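Local atomic coordinates of Fe-regulated protein B (Neisseria meningitidis, PDB entry 4AIP), a protein that transports iron across the outer membrane as a TonB-dependent receptor, possibly in the form of siderophore complexes. Residues Asp61-Lys66 against Ser498-Tyr503; Ile67-Val72 against Val146-Lys151. All blocks are in the same frame, centred on the assembly; numbering follows the deposited sequence.

Contact 1. Residues Asp61-Lys66 against Ser498-Tyr503; sequences DRQGSK and SASHNY
This contact joins the plug of a TonB-dependent transporter to the inner wall of its beta-barrel. A turn of the plug, Asp61-Lys66, meets the barrel strand Ser498-Tyr503. Ser498, Ser500 and Asn502, every second residue of the strand, point toward the plug. Ser498 makes the direct bond. Its OG, beside the backbone N at chi1 -50°, donates to Arg62 O at 2.5 Å. The hydroxyl meets the carbonyl at a C=O...O angle of 136°, tilted from its plane. The same OG lies 3.3 Å from Gln63 CA. The Gln63 side-chain amide reaches the strand through a water, which accepts from Gln63 NE2 at 3.0 Å and from Asn502 ND2 at 3.3 Å. A type II' turn from Gln63 to Lys66, closed by Lys66 N on Gln63 O, carries Gly64 at positive phi. At the end of the turn, Lys66 extends toward the strand and bends at its last torsion. Its CE touches Ser500 OG at 3.7 Å. The Lys66 and Asn502 side chains come from opposite directions, and Lys66 NZ and Asn502 ND2 both donate to Ala153 O. Lys66 NZ also donates to Lys151 O. Arg62 turns its end away, and its NE bonds Gln490 OE1 on the neighbouring barrel strand. One direct bond, one water and a shared carbonyl acceptor hold the turn to the wall by polar groups rather than apolar side chains.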
ATOM      1  N   ASP B  61       8.153 -14.581  41.358  1.00 35.92           N
ATOM      2  CA  ASP B  61       6.686 -14.611  41.507  1.00 36.11           C
ATOM      3  C   ASP B  61       6.357 -15.546  42.633  1.00 36.56           C
ATOM      4  O   ASP B  61       6.796 -16.706  42.623  1.00 37.56           O
ATOM      5  CB  ASP B  61       5.978 -15.121  40.256  1.00 35.64           C
ATOM      6  CG  ASP B  61       6.106 -14.172  39.082  1.00 37.09           C
ATOM      7  OD1 ASP B  61       5.898 -12.945  39.240  1.00 35.10           O
ATOM      8  OD2 ASP B  61       6.412 -14.671  37.986  1.00 38.32           O
ATOM      9  N   ARG B  62       5.599 -15.057  43.609  1.00 36.74           N
ATOM     10  CA  ARG B  62       5.320 -15.847  44.806  1.00 35.49           C
ATOM     11  C   ARG B  62       3.866 -15.872  45.232  1.00 36.51           C
ATOM     12  O   ARG B  62       3.584 -16.029  46.410  1.00 38.42           O
ATOM     13  CB  ARG B  62       6.174 -15.399  45.985  1.00 31.60           C
ATOM     14  CG  ARG B  62       7.639 -15.678  45.834  1.00 26.40           C
ATOM     15  CD  ARG B  62       8.306 -14.496  46.416  1.00 22.85           C
ATOM     16  NE  ARG B  62       8.750 -14.559  47.790  1.00 24.44           N
ATOM     17  CZ  ARG B  62       8.683 -13.586  48.702  1.00 23.25           C
ATOM     18  NH1 ARG B  62       8.084 -12.501  48.530  1.00 19.88           N
ATOM     19  NH2 ARG B  62       9.181 -13.705  49.867  1.00 22.88           N
ATOM     20  N   GLN B  63       2.949 -15.726  44.289  1.00 35.55           N
ATOM     21  CA  GLN B  63       1.543 -15.874  44.623  1.00 33.49           C
ATOM     22  C   GLN B  63       0.962 -17.115  43.966  1.00 34.10           C
ATOM     23  O   GLN B  63      -0.108 -17.083  43.378  1.00 34.35           O
ATOM     24  CB  GLN B  63       0.780 -14.617  44.288  1.00 30.04           C
ATOM     25  CG  GLN B  63       1.132 -13.499  45.225  1.00 24.82           C
ATOM     26  CD  GLN B  63       0.522 -12.210  44.823  1.00 22.55           C
ATOM     27  OE1 GLN B  63       1.249 -11.222  44.538  1.00 21.63           O
ATOM     28  NE2 GLN B  63      -0.831 -12.185  44.778  1.00 20.60           N
ATOM     29  N   GLY B  64       1.699 -18.214  44.136  1.00 34.06           N
ATOM     30  CA  GLY B  64       1.481 -19.425  43.397  1.00 34.00           C
ATOM     31  C   GLY B  64       1.486 -19.128  41.906  1.00 33.31           C
ATOM     32  O   GLY B  64       2.532 -18.892  41.286  1.00 33.11           O
ATOM     33  N   SER B  65       0.285 -19.058  41.365  1.00 31.37           N
ATOM     34  CA  SER B  65       0.092 -18.988  39.941  1.00 30.10           C
ATOM     35  C   SER B  65      -0.758 -17.767  39.527  1.00 30.67           C
ATOM     36  O   SER B  65      -1.138 -17.602  38.338  1.00 31.02           O
ATOM     37  CB  SER B  65      -0.598 -20.289  39.502  1.00 28.30           C
ATOM     38  OG  SER B  65      -0.796 -20.310  38.135  1.00 24.59           O
ATOM     39  N   LYS B  66      -1.054 -16.910  40.495  1.00 28.68           N
ATOM     40  CA  LYS B  66      -1.900 -15.773  40.231  1.00 27.91           C
ATOM     41  C   LYS B  66      -1.233 -14.568  39.484  1.00 28.20           C
ATOM     42  O   LYS B  66      -1.912 -13.791  38.815  1.00 28.07           O
ATOM     43  CB  LYS B  66      -2.553 -15.377  41.526  1.00 26.10           C
ATOM     44  CG  LYS B  66      -3.126 -14.020  41.589  1.00 23.58           C
ATOM     45  CD  LYS B  66      -3.336 -13.663  43.042  1.00 22.25           C
ATOM     46  CE  LYS B  66      -3.932 -12.257  43.236  1.00 21.00           C
ATOM     47  NZ  LYS B  66      -5.288 -12.140  42.637  1.00 20.03           N
ATOM     48  N   SER B 498       0.974 -18.346  49.971  1.00 27.52           N
ATOM     49  CA  SER B 498       0.383 -17.072  49.651  1.00 27.53           C
ATOM     50  C   SER B 498      -1.057 -17.084  49.921  1.00 28.53           C
ATOM     51  O   SER B 498      -1.714 -18.130  49.789  1.00 28.89           O
ATOM     52  CB  SER B 498       0.415 -16.844  48.155  1.00 26.41           C
ATOM     53  OG  SER B 498       1.696 -17.082  47.670  1.00 27.01           O
ATOM     54  N   ALA B 499      -1.567 -15.894  50.192  1.00 28.92           N
ATOM     55  CA  ALA B 499      -2.978 -15.648  50.349  1.00 29.13           C
ATOM     56  C   ALA B 499      -3.181 -14.176  50.139  1.00 28.42           C
ATOM     57  O   ALA B 499      -2.326 -13.391  50.504  1.00 27.98           O
ATOM     58  CB  ALA B 499      -3.455 -16.065  51.770  1.00 28.91           C
ATOM     59  N   SER B 500      -4.314 -13.837  49.545  1.00 27.64           N
ATOM     60  CA  SER B 500      -4.682 -12.470  49.275  1.00 27.03           C
ATOM     61  C   SER B 500      -6.207 -12.332  49.333  1.00 27.57           C
ATOM     62  O   SER B 500      -6.956 -13.315  49.200  1.00 28.13           O
ATOM     63  CB  SER B 500      -4.086 -11.965  47.939  1.00 24.54           C
ATOM     64  OG  SER B 500      -4.642 -12.677  46.844  1.00 22.57           O
ATOM     65  N   HIS B 501      -6.660 -11.117  49.577  1.00 27.32           N
ATOM     66  CA  HIS B 501      -8.075 -10.828  49.693  1.00 27.03           C
ATOM     67  C   HIS B 501      -8.247  -9.441  49.121  1.00 27.65           C
ATOM     68  O   HIS B 501      -7.939  -8.442  49.749  1.00 27.84           O
ATOM     69  CB  HIS B 501      -8.546 -10.951  51.161  1.00 25.84           C
ATOM     70  CG  HIS B 501     -10.031 -10.848  51.335  1.00 22.80           C
ATOM     71  ND1 HIS B 501     -10.925 -11.715  50.735  1.00 22.45           N
ATOM     72  CD2 HIS B 501     -10.778  -9.978  52.049  1.00 21.04           C
ATOM     73  CE1 HIS B 501     -12.160 -11.359  51.050  1.00 20.69           C
ATOM     74  NE2 HIS B 501     -12.096 -10.316  51.855  1.00 21.98           N
ATOM     75  N   ASN B 502      -8.665  -9.407  47.864  1.00 28.01           N
ATOM     76  CA  ASN B 502      -8.558  -8.215  47.064  1.00 27.34           C
ATOM     77  C   ASN B 502      -9.913  -7.826  46.590  1.00 27.96           C
ATOM     78  O   ASN B 502     -10.653  -8.649  46.063  1.00 28.64           O
ATOM     79  CB  ASN B 502      -7.694  -8.464  45.830  1.00 25.20           C
ATOM     80  CG  ASN B 502      -6.218  -8.662  46.145  1.00 22.05           C
ATOM     81  OD1 ASN B 502      -5.744  -8.348  47.235  1.00 20.68           O
ATOM     82  ND2 ASN B 502      -5.467  -9.140  45.155  1.00 19.04           N
ATOM     83  N   TYR B 503     -10.211  -6.559  46.767  1.00 27.60           N
ATOM     84  CA  TYR B 503     -11.393  -5.930  46.230  1.00 27.47           C
ATOM     85  C   TYR B 503     -11.017  -5.045  45.071  1.00 28.23           C
ATOM     86  O   TYR B 503      -9.969  -4.368  45.090  1.00 28.28           O
ATOM     87  CB  TYR B 503     -12.037  -5.033  47.290  1.00 25.56           C
ATOM     88  CG  TYR B 503     -12.803  -5.776  48.323  1.00 22.50           C
ATOM     89  CD1 TYR B 503     -12.178  -6.275  49.472  1.00 21.92           C
ATOM     90  CD2 TYR B 503     -14.170  -5.967  48.160  1.00 20.81           C
ATOM     91  CE1 TYR B 503     -12.908  -6.981  50.449  1.00 20.59           C
ATOM     92  CE2 TYR B 503     -14.920  -6.623  49.113  1.00 20.85           C
ATOM     93  CZ  TYR B 503     -14.292  -7.136  50.259  1.00 22.18           C
ATOM     94  OH  TYR B 503     -15.075  -7.841  51.181  1.00 23.24           O
TER
HETATM   95  O   HOH W   1      -2.201  -9.578  45.123  1.00 16.46           O

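Contact 2. Residues Ile67-Val72 against Val146-Lys151; sequences IRTNIV and VVSVQK
The strand that begins at Ile67 runs antiparallel to Val146-Lys151, and Arg68 and Val149 form a hydrogen-bonded pair. Arg68 N donates to Val149 O at 3.0 Å, and Val149 N returns a bond to Arg68 O at 2.8 Å. Val149 O also receives a CA-H contact from Ile67. Further on, a side chain takes over. Ser148 OG accepts from Asn70 N at 2.6 Å in a nearly straight bond, 173° at the hydrogen. Ser148 chi1, -73°, sets OG beside the backbone N of Ser148. Val147 O then faces two amides, both weakly: Ile71 N is near at 2.7 Å but badly bent (122°), whereas Val72 N is straighter and longer. Val147 N completes the pair on Val72 O at 3.3 Å. The other edge of strand 146-151 bonds strand 165-171, through Val146, Ser148 and Gln150. On the face shared by Arg68, Val147 and Val149, Ile71 CD1 packs on Val149 CG1 at 3.5 Å. Val72 and Val147 lie side by side, and Met85 and Leu88 also pack here. Arg68 NH1 and Lys151 NZ come within 4.1 Å, Lys151 lying at the guanidinium edge. Glu590 of the barrel bridges them by a salt bridge to each, which probably offsets their like charges. Thr69 OG1 bonds Asp61 OD1. Ile71 and Val72 opposite Val147 form a classic beta bulge, here at an edge strand of the four-stranded mixed sheet of the plug domain.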
ATOM      1  N   ILE B  67       0.081 -14.458  39.591  1.00 27.93           N
ATOM      2  CA  ILE B  67       0.838 -13.468  38.861  1.00 27.94           C
ATOM      3  C   ILE B  67       1.924 -14.257  38.206  1.00 28.76           C
ATOM      4  O   ILE B  67       2.723 -14.910  38.883  1.00 29.21           O
ATOM      5  CB  ILE B  67       1.431 -12.353  39.805  1.00 26.33           C
ATOM      6  CG1 ILE B  67       0.296 -11.483  40.345  1.00 24.12           C
ATOM      7  CG2 ILE B  67       2.378 -11.452  39.066  1.00 23.48           C
ATOM      8  CD1 ILE B  67       0.702 -10.622  41.555  1.00 24.73           C
ATOM      9  N   ARG B  68       1.907 -14.232  36.882  1.00 28.82           N
ATOM     10  CA  ARG B  68       2.933 -14.895  36.115  1.00 27.69           C
ATOM     11  C   ARG B  68       3.605 -13.823  35.275  1.00 28.68           C
ATOM     12  O   ARG B  68       3.017 -13.264  34.323  1.00 30.08           O
ATOM     13  CB  ARG B  68       2.378 -16.052  35.313  1.00 25.75           C
ATOM     14  CG  ARG B  68       3.110 -17.378  35.573  1.00 24.76           C
ATOM     15  CD  ARG B  68       2.109 -18.510  35.374  1.00 24.22           C
ATOM     16  NE  ARG B  68       2.776 -19.823  35.268  1.00 25.05           N
ATOM     17  CZ  ARG B  68       2.130 -21.001  35.340  1.00 25.32           C
ATOM     18  NH1 ARG B  68       0.806 -21.038  35.552  1.00 24.03           N
ATOM     19  NH2 ARG B  68       2.815 -22.154  35.263  1.00 26.36           N
ATOM     20  N   THR B  69       4.817 -13.488  35.708  1.00 27.88           N
ATOM     21  CA  THR B  69       5.604 -12.446  35.105  1.00 27.66           C
ATOM     22  C   THR B  69       6.421 -13.089  34.009  1.00 28.31           C
ATOM     23  O   THR B  69       7.005 -14.127  34.216  1.00 28.37           O
ATOM     24  CB  THR B  69       6.513 -11.716  36.171  1.00 26.19           C
ATOM     25  OG1 THR B  69       5.679 -11.013  37.112  1.00 23.91           O
ATOM     26  CG2 THR B  69       7.469 -10.711  35.506  1.00 23.50           C
ATOM     27  N   ASN B  70       6.482 -12.431  32.853  1.00 28.53           N
ATOM     28  CA  ASN B  70       7.384 -12.832  31.773  1.00 27.85           C
ATOM     29  C   ASN B  70       7.157 -14.248  31.340  1.00 28.17           C
ATOM     30  O   ASN B  70       8.083 -15.044  31.311  1.00 28.58           O
ATOM     31  CB  ASN B  70       8.857 -12.668  32.187  1.00 26.03           C
ATOM     32  CG  ASN B  70       9.309 -11.227  32.172  1.00 24.40           C
ATOM     33  OD1 ASN B  70       8.533 -10.323  31.927  1.00 22.31           O
ATOM     34  ND2 ASN B  70      10.584 -11.014  32.414  1.00 22.74           N
ATOM     35  N   ILE B  71       5.906 -14.556  31.034  1.00 27.95           N
ATOM     36  CA  ILE B  71       5.529 -15.865  30.508  1.00 27.81           C
ATOM     37  C   ILE B  71       6.237 -16.103  29.193  1.00 28.06           C
ATOM     38  O   ILE B  71       6.734 -17.178  28.929  1.00 29.72           O
ATOM     39  CB  ILE B  71       4.027 -15.923  30.226  1.00 26.01           C
ATOM     40  CG1 ILE B  71       3.252 -16.149  31.497  1.00 23.41           C
ATOM     41  CG2 ILE B  71       3.665 -17.037  29.295  1.00 24.94           C
ATOM     42  CD1 ILE B  71       1.800 -16.010  31.234  1.00 22.99           C
ATOM     43  N   VAL B  72       6.272 -15.068  28.376  1.00 28.10           N
ATOM     44  CA  VAL B  72       6.987 -15.108  27.127  1.00 23.62           C
ATOM     45  C   VAL B  72       8.068 -14.069  27.181  1.00 21.59           C
ATOM     46  O   VAL B  72       7.814 -12.934  27.526  1.00 22.24           O
ATOM     47  CB  VAL B  72       6.056 -14.785  25.954  1.00 23.39           C
ATOM     48  CG1 VAL B  72       6.807 -14.913  24.669  1.00 21.31           C
ATOM     49  CG2 VAL B  72       4.817 -15.698  25.990  1.00 18.30           C
ATOM     50  N   VAL B 146       7.701  -8.706  26.051  1.00  9.43           N
ATOM     51  CA  VAL B 146       7.289  -9.590  27.131  1.00 10.43           C
ATOM     52  C   VAL B 146       5.768  -9.643  27.201  1.00 11.98           C
ATOM     53  O   VAL B 146       5.064  -8.669  26.844  1.00 11.48           O
ATOM     54  CB  VAL B 146       7.823  -9.135  28.510  1.00 11.10           C
ATOM     55  CG1 VAL B 146       9.260  -9.564  28.696  1.00 14.62           C
ATOM     56  CG2 VAL B 146       7.787  -7.657  28.687  1.00  8.87           C
ATOM     57  N   VAL B 147       5.286 -10.819  27.607  1.00 12.03           N
ATOM     58  CA  VAL B 147       3.905 -11.027  28.003  1.00 11.10           C
ATOM     59  C   VAL B 147       3.926 -11.583  29.413  1.00 13.06           C
ATOM     60  O   VAL B 147       4.726 -12.469  29.737  1.00 13.29           O
ATOM     61  CB  VAL B 147       3.175 -11.983  27.049  1.00 10.67           C
ATOM     62  CG1 VAL B 147       1.733 -12.032  27.372  1.00  7.82           C
ATOM     63  CG2 VAL B 147       3.347 -11.513  25.607  1.00  7.80           C
ATOM     64  N   SER B 148       3.052 -11.038  30.254  1.00 13.35           N
ATOM     65  CA  SER B 148       2.830 -11.453  31.632  1.00 13.79           C
ATOM     66  C   SER B 148       1.318 -11.524  31.826  1.00 15.20           C
ATOM     67  O   SER B 148       0.541 -11.069  30.972  1.00 14.93           O
ATOM     68  CB  SER B 148       3.394 -10.390  32.598  1.00 16.13           C
ATOM     69  OG  SER B 148       4.833 -10.370  32.659  1.00 12.90           O
ATOM     70  N   VAL B 149       0.901 -12.099  32.943  1.00 17.45           N
ATOM     71  CA  VAL B 149      -0.540 -12.321  33.233  1.00 18.60           C
ATOM     72  C   VAL B 149      -0.784 -12.055  34.721  1.00 20.52           C
ATOM     73  O   VAL B 149       0.086 -12.267  35.571  1.00 21.77           O
ATOM     74  CB  VAL B 149      -1.018 -13.746  32.768  1.00 18.18           C
ATOM     75  CG1 VAL B 149      -0.424 -14.781  33.638  1.00 14.20           C
ATOM     76  CG2 VAL B 149      -2.514 -13.886  32.734  1.00 12.89           C
ATOM     77  N   GLN B 150      -1.940 -11.502  35.009  1.00 20.60           N
ATOM     78  CA  GLN B 150      -2.358 -11.284  36.380  1.00 21.25           C
ATOM     79  C   GLN B 150      -3.821 -11.666  36.408  1.00 19.65           C
ATOM     80  O   GLN B 150      -4.623 -11.202  35.549  1.00 17.20           O
ATOM     81  CB  GLN B 150      -2.043  -9.838  36.884  1.00 22.52           C
ATOM     82  CG  GLN B 150      -3.154  -8.764  36.800  1.00 29.89           C
ATOM     83  CD  GLN B 150      -4.335  -8.864  37.851  1.00 41.38           C
ATOM     84  OE1 GLN B 150      -4.381  -9.699  38.774  1.00 26.50           O
ATOM     85  NE2 GLN B 150      -5.306  -7.982  37.661  1.00 35.84           N
ATOM     86  N   LYS B 151      -4.166 -12.520  37.372  1.00 20.53           N
ATOM     87  CA  LYS B 151      -5.440 -13.250  37.321  1.00 18.81           C
ATOM     88  C   LYS B 151      -6.299 -12.835  38.469  1.00 20.85           C
ATOM     89  O   LYS B 151      -5.793 -12.630  39.576  1.00 21.02           O
ATOM     90  CB  LYS B 151      -5.191 -14.748  37.376  1.00 16.62           C
ATOM     91  CG  LYS B 151      -4.203 -15.237  36.341  1.00 11.42           C
ATOM     92  CD  LYS B 151      -4.084 -16.787  36.356  1.00  7.28           C
ATOM     93  CE  LYS B 151      -2.654 -17.158  36.005  1.00  9.76           C
ATOM     94  NZ  LYS B 151      -2.453 -18.558  35.592  1.00  9.04           N
TER

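From the N terminus, the chain first runs through the turn 61-66, then directly into strand 67-73. Contact 2 closes the shorter loop, returning after 73 residues at strand 144-151 within the plug. Contact 1 closes a far longer one, from the plug to barrel strand 495-506, and contact 2 lies wholly within it. The two do not cross. Their centres are about 14 Å apart, and they touch: Lys66 O lies 3.0 Å from Lys151 N, a probable hydrogen bond that carries the strand pairing back to the turn. Contact 2 adds the edge strand 67-73 to the plug sheet, while contact 1 moors its leading turn to the barrel wall.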